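Local coordinates for protein ribonucleoside-diphosphate reductase, alpha chain (Actinobacillus ureae ATCC 25976, PDB 6DQX) that probably reduces ribonucleoside diphosphates to deoxyribonucleotides, as the catalytic alpha subunit of a class Id ribonucleotide reductase, at residues G133-G145 with F181-W195. Residues are numbered along the deposited sequence; the frame is centred on the assembly and turned at random.
With EDO (1,2-ethanediol), chain G; EDO (1,2-ethanediol), chain H.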
# COMPACT_ATOMS: atom_id res chain seq x y z
N GLY A 133 2.03 9.55 -14.14
CA GLY A 133 3.26 9.55 -13.34
C GLY A 133 3.06 10.14 -11.95
O GLY A 133 2.23 11.04 -11.75
N THR A 134 3.82 9.63 -10.99
CA THR A 134 3.76 10.12 -9.63
C THR A 134 5.12 10.21 -9.00
O THR A 134 6.10 9.57 -9.42
CB THR A 134 2.87 9.23 -8.72
OG1 THR A 134 3.36 7.90 -8.78
CG2 THR A 134 1.46 9.25 -9.19
N SER A 135 5.19 11.00 -7.95
CA SER A 135 6.44 11.16 -7.23
C SER A 135 6.16 11.58 -5.82
O SER A 135 5.09 12.15 -5.51
CB SER A 135 7.33 12.22 -7.94
OG SER A 135 6.65 13.47 -7.95
N ALA A 136 7.15 11.39 -4.96
CA ALA A 136 7.03 11.83 -3.59
C ALA A 136 8.33 12.13 -2.88
O ALA A 136 9.41 11.56 -3.20
CB ALA A 136 6.19 10.82 -2.78
N TYR A 137 8.24 13.00 -1.90
CA TYR A 137 9.39 13.37 -1.06
C TYR A 137 9.38 12.57 0.25
O TYR A 137 8.43 12.68 1.01
CB TYR A 137 9.37 14.85 -0.74
CG TYR A 137 10.49 15.32 0.16
CD1 TYR A 137 11.83 15.23 -0.25
CD2 TYR A 137 10.23 15.84 1.41
CE1 TYR A 137 12.86 15.68 0.58
CE2 TYR A 137 11.25 16.28 2.26
CZ TYR A 137 12.57 16.19 1.83
OH TYR A 137 13.60 16.64 2.63
N PHE A 138 10.49 11.87 0.50
CA PHE A 138 10.69 10.97 1.67
C PHE A 138 11.55 11.56 2.77
O PHE A 138 11.70 10.95 3.85
CB PHE A 138 11.31 9.65 1.19
CG PHE A 138 10.36 8.77 0.46
CD1 PHE A 138 9.98 9.06 -0.84
CD2 PHE A 138 9.83 7.62 1.06
CE1 PHE A 138 9.11 8.26 -1.54
CE2 PHE A 138 8.97 6.82 0.35
CZ PHE A 138 8.59 7.12 -0.94
N GLY A 139 12.14 12.73 2.53
CA GLY A 139 13.19 13.24 3.39
C GLY A 139 12.83 13.71 4.79
O GLY A 139 13.72 13.92 5.62
N ASP A 140 11.54 13.90 5.07
CA ASP A 140 11.11 14.24 6.42
C ASP A 140 10.67 13.02 7.23
O ASP A 140 10.31 13.17 8.40
CB ASP A 140 10.04 15.34 6.39
CG ASP A 140 10.64 16.74 6.18
OD1 ASP A 140 11.85 16.93 6.36
OD2 ASP A 140 9.87 17.67 5.87
N ILE A 141 10.72 11.84 6.64
CA ILE A 141 10.55 10.58 7.39
C ILE A 141 11.79 10.37 8.28
O ILE A 141 12.94 10.42 7.81
CB ILE A 141 10.35 9.37 6.46
CG1 ILE A 141 9.07 9.54 5.63
CG2 ILE A 141 10.29 8.08 7.26
CD1 ILE A 141 8.93 8.56 4.49
N ARG A 142 11.58 10.10 9.56
CA ARG A 142 12.72 9.91 10.45
C ARG A 142 13.50 8.66 10.02
O ARG A 142 12.90 7.72 9.52
CB ARG A 142 12.26 9.79 11.90
CG ARG A 142 12.06 11.13 12.60
CD ARG A 142 11.47 10.96 14.00
NE ARG A 142 10.11 10.43 13.94
CZ ARG A 142 9.74 9.14 14.00
NH1 ARG A 142 8.45 8.84 13.93
NH2 ARG A 142 10.63 8.16 14.12
N PRO A 143 14.83 8.66 10.18
CA PRO A 143 15.69 7.58 9.69
C PRO A 143 15.64 6.29 10.53
O PRO A 143 15.12 6.31 11.65
CB PRO A 143 17.08 8.19 9.73
CG PRO A 143 17.02 9.21 10.80
CD PRO A 143 15.62 9.74 10.80
N ARG A 144 16.16 5.21 9.97
CA ARG A 144 16.17 3.90 10.63
C ARG A 144 16.83 4.06 12.00
O ARG A 144 17.88 4.68 12.12
CB ARG A 144 16.95 2.88 9.80
CG ARG A 144 16.89 1.46 10.34
CD ARG A 144 17.70 0.51 9.48
NE ARG A 144 17.07 0.30 8.17
CZ ARG A 144 16.01 -0.48 7.94
NH1 ARG A 144 15.38 -1.14 8.92
NH2 ARG A 144 15.55 -0.58 6.70
N GLY A 145 16.18 3.51 13.03
CA GLY A 145 16.70 3.57 14.40
C GLY A 145 16.12 4.68 15.27
O GLY A 145 16.36 4.69 16.48
N PHE A 181 6.84 5.72 -10.66
CA PHE A 181 6.99 6.48 -9.44
C PHE A 181 8.44 6.82 -9.19
O PHE A 181 9.35 5.99 -9.42
CB PHE A 181 6.41 5.66 -8.27
CG PHE A 181 6.52 6.35 -6.94
CD1 PHE A 181 5.59 7.32 -6.56
CD2 PHE A 181 7.50 6.00 -6.05
CE1 PHE A 181 5.68 7.94 -5.32
CE2 PHE A 181 7.61 6.62 -4.83
CZ PHE A 181 6.69 7.59 -4.45
N ALA A 182 8.68 8.03 -8.70
CA ALA A 182 10.00 8.45 -8.26
C ALA A 182 9.96 8.98 -6.86
O ALA A 182 9.16 9.87 -6.54
CB ALA A 182 10.58 9.52 -9.19
N GLY A 183 10.83 8.44 -6.02
CA GLY A 183 10.98 8.92 -4.65
C GLY A 183 12.21 9.80 -4.53
O GLY A 183 13.24 9.49 -5.11
N TYR A 184 12.11 10.87 -3.76
CA TYR A 184 13.25 11.77 -3.49
C TYR A 184 13.70 11.74 -2.02
O TYR A 184 12.87 11.86 -1.12
CB TYR A 184 12.88 13.19 -3.89
CG TYR A 184 12.84 13.40 -5.39
CD1 TYR A 184 11.76 12.99 -6.16
CD2 TYR A 184 13.89 14.05 -6.04
CE1 TYR A 184 11.72 13.20 -7.53
CE2 TYR A 184 13.86 14.27 -7.41
CZ TYR A 184 12.78 13.86 -8.14
OH TYR A 184 12.75 14.09 -9.48
N ILE A 185 15.01 11.67 -1.82
CA ILE A 185 15.64 11.62 -0.50
C ILE A 185 16.82 12.61 -0.47
O ILE A 185 17.54 12.74 -1.46
CB ILE A 185 16.07 10.15 -0.19
CG1 ILE A 185 16.43 9.94 1.27
CG2 ILE A 185 17.19 9.67 -1.11
CD1 ILE A 185 15.24 9.96 2.19
N ASP A 186 17.03 13.29 0.66
CA ASP A 186 18.16 14.23 0.77
C ASP A 186 19.47 13.44 0.95
O ASP A 186 19.47 12.38 1.61
CB ASP A 186 17.94 15.17 1.91
CG ASP A 186 16.62 15.93 1.78
OD1 ASP A 186 16.58 17.02 1.15
OD2 ASP A 186 15.61 15.38 2.27
N ILE A 187 20.55 13.94 0.36
CA ILE A 187 21.87 13.26 0.44
C ILE A 187 22.39 13.20 1.88
O ILE A 187 23.18 12.30 2.19
CB ILE A 187 22.91 13.91 -0.51
CG1 ILE A 187 24.09 12.94 -0.77
CG2 ILE A 187 23.34 15.27 0.00
CD1 ILE A 187 24.97 13.32 -1.93
N GLU A 188 21.92 14.12 2.74
CA GLU A 188 22.31 14.18 4.16
C GLU A 188 21.43 13.31 5.08
O GLU A 188 21.67 13.28 6.27
CB GLU A 188 22.39 15.61 4.70
CG GLU A 188 21.07 16.36 4.92
CD GLU A 188 20.55 17.08 3.68
OE1 GLU A 188 20.97 16.74 2.55
OE2 GLU A 188 19.68 17.97 3.84
N HIS A 189 20.46 12.61 4.51
CA HIS A 189 19.48 11.85 5.29
C HIS A 189 20.15 10.63 5.89
O HIS A 189 21.03 10.03 5.26
CB HIS A 189 18.31 11.37 4.39
CG HIS A 189 17.11 10.91 5.16
ND1 HIS A 189 16.94 9.61 5.60
CD2 HIS A 189 16.00 11.59 5.57
CE1 HIS A 189 15.79 9.51 6.25
NE2 HIS A 189 15.20 10.69 6.24
N GLY A 190 19.71 10.26 7.09
CA GLY A 190 20.23 9.07 7.75
C GLY A 190 20.22 7.81 6.92
O GLY A 190 21.11 6.98 7.09
N ASP A 191 19.24 7.66 6.02
CA ASP A 191 19.06 6.44 5.25
C ASP A 191 19.67 6.46 3.84
O ASP A 191 19.42 5.55 3.06
CB ASP A 191 17.57 6.08 5.14
CG ASP A 191 16.87 5.96 6.49
OD1 ASP A 191 17.50 5.52 7.48
OD2 ASP A 191 15.67 6.33 6.55
N ILE A 192 20.48 7.47 3.53
CA ILE A 192 21.01 7.63 2.18
C ILE A 192 21.71 6.37 1.64
O ILE A 192 21.52 5.99 0.50
CB ILE A 192 21.90 8.91 2.07
CG1 ILE A 192 22.23 9.25 0.61
CG2 ILE A 192 23.20 8.80 2.86
CD1 ILE A 192 21.04 9.37 -0.32
N ASP A 193 22.50 5.70 2.49
CA ASP A 193 23.18 4.45 2.06
C ASP A 193 22.20 3.37 1.61
O ASP A 193 22.50 2.64 0.66
CB ASP A 193 24.10 3.91 3.17
CG ASP A 193 25.33 4.77 3.41
OD1 ASP A 193 25.84 5.38 2.44
OD2 ASP A 193 25.80 4.84 4.58
N GLU A 194 21.04 3.26 2.26
CA GLU A 194 20.05 2.27 1.83
C GLU A 194 19.47 2.62 0.46
O GLU A 194 19.26 1.75 -0.36
CB GLU A 194 18.91 2.11 2.84
CG GLU A 194 19.34 1.55 4.19
CD GLU A 194 18.14 1.30 5.07
OE1 GLU A 194 17.97 2.02 6.09
OE2 GLU A 194 17.34 0.41 4.71
N TRP A 195 19.16 3.90 0.25
CA TRP A 195 18.61 4.35 -1.04
C TRP A 195 19.60 4.17 -2.20
O TRP A 195 19.21 3.80 -3.29
CB TRP A 195 18.19 5.81 -0.95
CG TRP A 195 16.93 6.03 -0.18
CD1 TRP A 195 16.77 6.00 1.18
CD2 TRP A 195 15.64 6.32 -0.72
NE1 TRP A 195 15.47 6.28 1.52
CE2 TRP A 195 14.75 6.48 0.37
CE3 TRP A 195 15.14 6.47 -2.03
CZ2 TRP A 195 13.39 6.77 0.20
CZ3 TRP A 195 13.78 6.78 -2.20
CH2 TRP A 195 12.92 6.89 -1.09
C1 EDO G . 26.49 13.27 5.14
O1 EDO G . 26.20 14.62 5.51
C2 EDO G . 25.18 12.69 4.64
O2 EDO G . 25.04 11.28 4.35
C1 EDO H . 6.45 6.04 11.59
O1 EDO H . 6.51 6.86 12.76
C2 EDO H . 6.90 6.89 10.41
O2 EDO H . 8.26 7.31 10.60
O HOH W 1 16.39 15.18 5.19
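Phe138, just past strand 134-137, packs its ring against Trp195, Gly183 and Phe181. Its CB lies 3.7 Å from Trp195 CZ2 and near Tyr184 O; CG meets Trp195 CH2 at 3.5 Å; CD1 lies against CH2 and CD2 against CZ2 and CH2, with Gly183 CA near CD1; CE1 and CZ reach Phe181 CZ. With CG anti to the carbonyl carbon (chi1 -73°), the Phe138 ring offers its own edge to Phe181 and one face to the edge of Trp195. The planes of Phe138 and Trp195 stand at 68°, a T-shaped pair. Phe164 of helix 156-170 meets both phenylalanines. The two strands, 134-137 and 181-186, run parallel, bonded through Ala182 N to Thr134 O, Ala136 N to Ala182 O, Tyr184 N to Ala136 O and Phe138 N to Tyr184 O. They are neighbouring strands in the ribonucleotide reductase barrel domain, joined by a crossover through helix 156-170. On the face carrying Tyr137 and Tyr184, Tyr137 OH hydrogen-bonds Asp186 OD2, although the modelled 2.4 Å is very short and its exact length doubtful; the ring is nearly perpendicular to the carboxylate. A water also bonds this oxygen, and Lys251 pairs with OD1. Beyond the strands, His189 NE2 donates to Ile141 O (2.8 Å) in its ring plane, while ND1 accepts from Asp191 N, which fixes the ring's rotation. Asp191 OD1 takes Arg144 N on its syn lone pair, nearly straight at 173°; OD2 is hydrogen-bonded to Ser157 OG. Arg144, bent at chi3, makes a side-on salt bridge with Glu194: NE to OE1 at 2.8 Å, from above the carboxylate plane, and NH2 to OE2 at 2.9 Å.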